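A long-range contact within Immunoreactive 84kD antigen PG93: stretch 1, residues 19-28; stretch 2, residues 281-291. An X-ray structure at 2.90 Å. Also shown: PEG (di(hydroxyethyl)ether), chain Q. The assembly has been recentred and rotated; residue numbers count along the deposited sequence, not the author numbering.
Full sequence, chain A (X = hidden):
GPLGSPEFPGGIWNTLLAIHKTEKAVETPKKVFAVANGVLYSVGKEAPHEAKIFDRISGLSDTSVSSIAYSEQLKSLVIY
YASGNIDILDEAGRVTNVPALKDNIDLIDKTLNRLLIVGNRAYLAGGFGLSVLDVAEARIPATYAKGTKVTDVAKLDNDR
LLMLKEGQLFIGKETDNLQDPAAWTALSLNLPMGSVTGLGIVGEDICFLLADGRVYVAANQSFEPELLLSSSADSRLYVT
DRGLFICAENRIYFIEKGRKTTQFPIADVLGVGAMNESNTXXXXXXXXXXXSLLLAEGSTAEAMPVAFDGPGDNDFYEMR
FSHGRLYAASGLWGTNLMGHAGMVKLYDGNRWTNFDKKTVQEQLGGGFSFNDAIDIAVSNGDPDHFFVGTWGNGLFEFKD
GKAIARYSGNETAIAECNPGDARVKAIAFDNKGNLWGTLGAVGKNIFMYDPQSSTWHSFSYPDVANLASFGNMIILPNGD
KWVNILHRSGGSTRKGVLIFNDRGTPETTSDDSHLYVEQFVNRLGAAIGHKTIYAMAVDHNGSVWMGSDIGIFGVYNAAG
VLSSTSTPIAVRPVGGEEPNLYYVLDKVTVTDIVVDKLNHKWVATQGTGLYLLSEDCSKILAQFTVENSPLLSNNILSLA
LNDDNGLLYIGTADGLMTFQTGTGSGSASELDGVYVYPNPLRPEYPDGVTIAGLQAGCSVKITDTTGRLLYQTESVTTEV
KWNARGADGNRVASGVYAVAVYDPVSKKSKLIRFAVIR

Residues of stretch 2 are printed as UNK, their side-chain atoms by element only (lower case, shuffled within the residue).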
# COMPACT_ATOMS: atom_id res chain seq x y z
N ILE A 19 2.73 -3.07 10.34
CA ILE A 19 3.40 -2.32 11.40
C ILE A 19 4.91 -2.58 11.19
O ILE A 19 5.56 -1.76 10.53
CB ILE A 19 2.80 -2.67 12.79
CG1 ILE A 19 1.50 -1.85 13.01
CG2 ILE A 19 3.76 -2.43 13.95
CD1 ILE A 19 0.21 -2.58 12.62
N HIS A 20 5.44 -3.73 11.62
CA HIS A 20 6.83 -4.15 11.41
C HIS A 20 7.89 -3.05 11.95
O HIS A 20 7.93 -2.82 13.17
CB HIS A 20 7.00 -4.52 9.89
CG HIS A 20 8.36 -4.95 9.40
ND1 HIS A 20 9.36 -5.38 10.26
CD2 HIS A 20 8.85 -4.96 8.14
CE1 HIS A 20 10.41 -5.63 9.50
NE2 HIS A 20 10.15 -5.40 8.21
N LYS A 21 8.71 -2.44 11.07
CA LYS A 21 9.86 -1.56 11.35
C LYS A 21 9.50 -0.21 12.01
O LYS A 21 9.32 0.77 11.30
CB LYS A 21 10.63 -1.31 10.04
CG LYS A 21 12.06 -0.81 10.20
CD LYS A 21 12.61 -0.44 8.83
CE LYS A 21 13.86 0.38 8.87
NZ LYS A 21 14.08 1.09 7.58
N THR A 22 9.50 -0.15 13.37
CA THR A 22 9.19 1.07 14.15
C THR A 22 10.38 2.02 14.02
O THR A 22 11.44 1.80 14.60
CB THR A 22 8.81 0.70 15.60
OG1 THR A 22 7.62 -0.07 15.53
CG2 THR A 22 8.57 1.91 16.50
N GLU A 23 10.19 3.07 13.20
CA GLU A 23 11.22 4.05 12.87
C GLU A 23 11.16 5.30 13.76
O GLU A 23 12.11 6.08 13.74
CB GLU A 23 11.10 4.42 11.39
CG GLU A 23 11.59 3.31 10.46
CD GLU A 23 11.05 3.31 9.04
OE1 GLU A 23 9.83 3.54 8.86
OE2 GLU A 23 11.83 2.98 8.12
N LYS A 24 10.06 5.50 14.52
CA LYS A 24 9.86 6.68 15.39
C LYS A 24 9.02 6.33 16.62
O LYS A 24 8.24 5.37 16.58
CB LYS A 24 9.17 7.81 14.60
CG LYS A 24 10.16 8.82 14.03
CD LYS A 24 10.13 8.85 12.52
CE LYS A 24 11.21 9.72 11.95
NZ LYS A 24 11.36 9.46 10.49
N ALA A 25 9.20 7.11 17.71
CA ALA A 25 8.55 6.94 19.02
C ALA A 25 8.41 8.28 19.72
O ALA A 25 9.35 9.08 19.71
CB ALA A 25 9.36 5.99 19.87
N VAL A 26 7.23 8.53 20.32
CA VAL A 26 6.88 9.77 21.03
C VAL A 26 6.16 9.40 22.34
O VAL A 26 5.20 8.62 22.30
CB VAL A 26 5.98 10.71 20.15
CG1 VAL A 26 5.35 11.85 20.95
CG2 VAL A 26 6.73 11.26 18.95
N GLU A 27 6.57 10.01 23.48
CA GLU A 27 5.90 9.81 24.76
C GLU A 27 4.77 10.84 24.95
O GLU A 27 5.00 12.03 24.77
CB GLU A 27 6.87 9.88 25.95
CG GLU A 27 6.24 9.37 27.25
CD GLU A 27 6.89 9.79 28.55
OE1 GLU A 27 8.13 9.95 28.56
OE2 GLU A 27 6.17 9.90 29.57
N THR A 28 3.57 10.36 25.35
CA THR A 28 2.33 11.10 25.66
C THR A 28 2.04 10.84 27.15
O THR A 28 2.42 9.76 27.60
CB THR A 28 1.22 10.59 24.69
OG1 THR A 28 1.41 11.21 23.41
CG2 THR A 28 -0.23 10.78 25.20
N UNK A 281 12.34 6.38 28.97
CA UNK A 281 12.32 6.75 27.55
C UNK A 281 11.83 5.60 26.68
O UNK A 281 12.15 4.44 26.93
c UNK A 281 13.69 7.17 27.11
N UNK A 282 11.07 5.93 25.65
CA UNK A 282 10.54 4.93 24.74
C UNK A 282 11.39 4.94 23.46
O UNK A 282 11.57 5.98 22.82
o UNK A 282 6.28 4.53 29.47
c UNK A 282 9.04 5.18 24.53
c UNK A 282 8.27 5.01 25.83
c UNK A 282 7.29 5.94 27.85
c UNK A 282 7.89 3.74 26.28
c UNK A 282 7.20 3.57 27.48
c UNK A 282 6.92 4.68 28.27
c UNK A 282 7.98 6.10 26.64
N UNK A 283 12.00 3.79 23.17
CA UNK A 283 12.97 3.53 22.11
C UNK A 283 12.29 2.85 20.90
O UNK A 283 11.41 2.00 21.08
c UNK A 283 14.11 2.60 22.71
c UNK A 283 15.26 2.31 21.74
c UNK A 283 15.06 4.66 24.17
c UNK A 283 14.67 3.12 24.08
N UNK A 284 12.72 3.22 19.67
CA UNK A 284 12.30 2.62 18.39
C UNK A 284 13.51 1.83 17.87
O UNK A 284 14.57 2.41 17.58
c UNK A 284 11.85 3.69 17.40
N UNK A 285 13.40 0.50 17.87
CA UNK A 285 14.49 -0.37 17.48
C UNK A 285 14.31 -0.89 16.06
O UNK A 285 15.08 -1.73 15.60
c UNK A 285 14.64 -2.02 20.94
c UNK A 285 16.52 -0.79 19.96
c UNK A 285 15.05 -1.05 19.89
c UNK A 285 14.63 -1.52 18.49
N UNK A 286 13.32 -0.34 15.37
CA UNK A 286 13.02 -0.68 13.99
C UNK A 286 12.48 -2.08 13.82
O UNK A 286 11.37 -2.39 14.28
N UNK A 287 13.29 -2.93 13.17
CA UNK A 287 12.94 -4.30 12.81
C UNK A 287 12.52 -5.13 14.05
O UNK A 287 11.84 -6.16 13.90
c UNK A 287 13.70 -5.36 10.59
o UNK A 287 12.89 -4.17 8.69
o UNK A 287 14.92 -3.69 9.39
c UNK A 287 14.07 -4.97 12.02
c UNK A 287 13.84 -4.31 9.49
N UNK A 288 12.86 -4.65 15.26
CA UNK A 288 12.45 -5.26 16.52
C UNK A 288 11.12 -4.64 16.92
O UNK A 288 10.15 -5.37 17.13
c UNK A 288 13.52 -5.06 17.61
o UNK A 288 11.95 -6.06 20.87
c UNK A 288 12.27 -5.31 19.91
c UNK A 288 13.28 -5.84 18.91
o UNK A 288 11.79 -4.15 19.77
N UNK A 289 11.08 -3.31 17.02
CA UNK A 289 9.90 -2.55 17.41
C UNK A 289 10.18 -1.59 18.56
O UNK A 289 11.25 -0.98 18.62
N UNK A 290 9.22 -1.46 19.47
CA UNK A 290 9.35 -0.56 20.62
C UNK A 290 9.97 -1.26 21.81
O UNK A 290 10.02 -2.50 21.87
c UNK A 290 7.99 0.02 21.01
c UNK A 290 5.96 1.11 20.11
c UNK A 290 7.95 2.51 20.64
c UNK A 290 7.46 1.15 20.14
N UNK A 291 10.44 -0.43 22.77
CA UNK A 291 11.04 -0.83 24.05
C UNK A 291 11.12 0.38 24.95
O UNK A 291 11.27 1.48 24.44
c UNK A 291 12.43 -1.43 23.85
C1 PEG Q . 12.77 -4.96 5.18
O1 PEG Q . 12.24 -3.92 5.98
C2 PEG Q . 13.24 -6.12 6.00
O2 PEG Q . 12.20 -6.59 6.85
C3 PEG Q . 11.92 -7.98 6.68
C4 PEG Q . 11.68 -8.65 8.01
O4 PEG Q . 10.39 -8.37 8.54

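Position 281 carries one side-chain carbon, which points away from stretch 1 and touches nothing on it. A lone CB defines alanine, Ala281, small enough for its buried place in the strand.

Position 282 has one carbon leading to a ring of six carbons that bears an oxygen, the mark of tyrosine. Tyr282 points toward stretch 1, and its CE2 lies 3.6 Å from Glu27 CG. The broad ring suits this pairing because it lies against the aliphatic part of a glutamate whose carboxylate oxygens are hydrogen-bonded elsewhere in the structure.

At position 283 four carbons fork at the first, one arm being two carbons long, so the residue is isoleucine. The side chain of Ile283 turns away from stretch 1; beta-branched residues are at home in strands, and this one is buried.

Position 284 again has a single carbon, hence alanine. It points toward stretch 1, where Ala284 CB comes 3.4 Å from Thr22 O, 3.8 Å from Thr22 CG2 and 4.2 Å from Ala25 CB. A methyl group fills this narrow space while letting the two backbones come close.

Position 285 shows four carbons forked at the second, which identifies leucine. Leu285 points away and reaches no side chain of stretch 1, but its backbone N donates to the O of position 289 at 2.7 Å, helping to close a turn.

Position 286 has no side-chain atoms, so it is glycine. Its phi of 68° favours that residue, and an ideal CB would lie 3.7 Å from Lys21 CG. Gly286 O accepts from Thr22 N at 3.1 Å, while Gly286 N makes a weak hydrogen bond to Thr22 O at 3.0 Å.

Position 287 bears three carbons, the third carrying two oxygens: a glutamate. The CA-to-CB bond of Glu287 points away, yet its end comes nearer, with OE2 3.7 Å from Lys21 CD. OE2 also accepts a hydrogen bond from PEG O1 at 2.8 Å, and His20 NE2 donates to PEG O2 at 2.7 Å, so the ligand links the two exposed side chains.

Position 288 has the same atom pattern, again glutamate, but Glu288 points away into an exposed setting that suits its charge.

Position 289 lacks a side chain. At phi 128° and psi -141° a CB would jam against the preceding carbonyl oxygen, which calls for glycine; Gly289 CA lies 3.9 Å from Thr22 OG1.

Position 290 has four carbons forked at the second, a leucine. Leu290 brings CD2 to 3.8 Å from Ala25 CB and CG to 3.9 Å from Thr22 CG2, an apolar fit in a buried place.

Position 291 has one carbon, out of reach of stretch 1: Ala291. Ile283 N donates to Ala291 O at 2.7 Å, and Ala291 N makes a weak hydrogen bond to Ile283 O at 3.1 Å.

The contact works through a single antiparallel bridge between Thr22 and Gly286. Beside it, Ala25 packs on Ala284 and Leu290, and Thr22 and Glu27 add their carbon atoms toward Ala284, Leu290 and Tyr282. In all, the two stretches bury 583 Å² against each other, both sides summed.

Stretch 2, residues 281-291: AYIALGEEGLA
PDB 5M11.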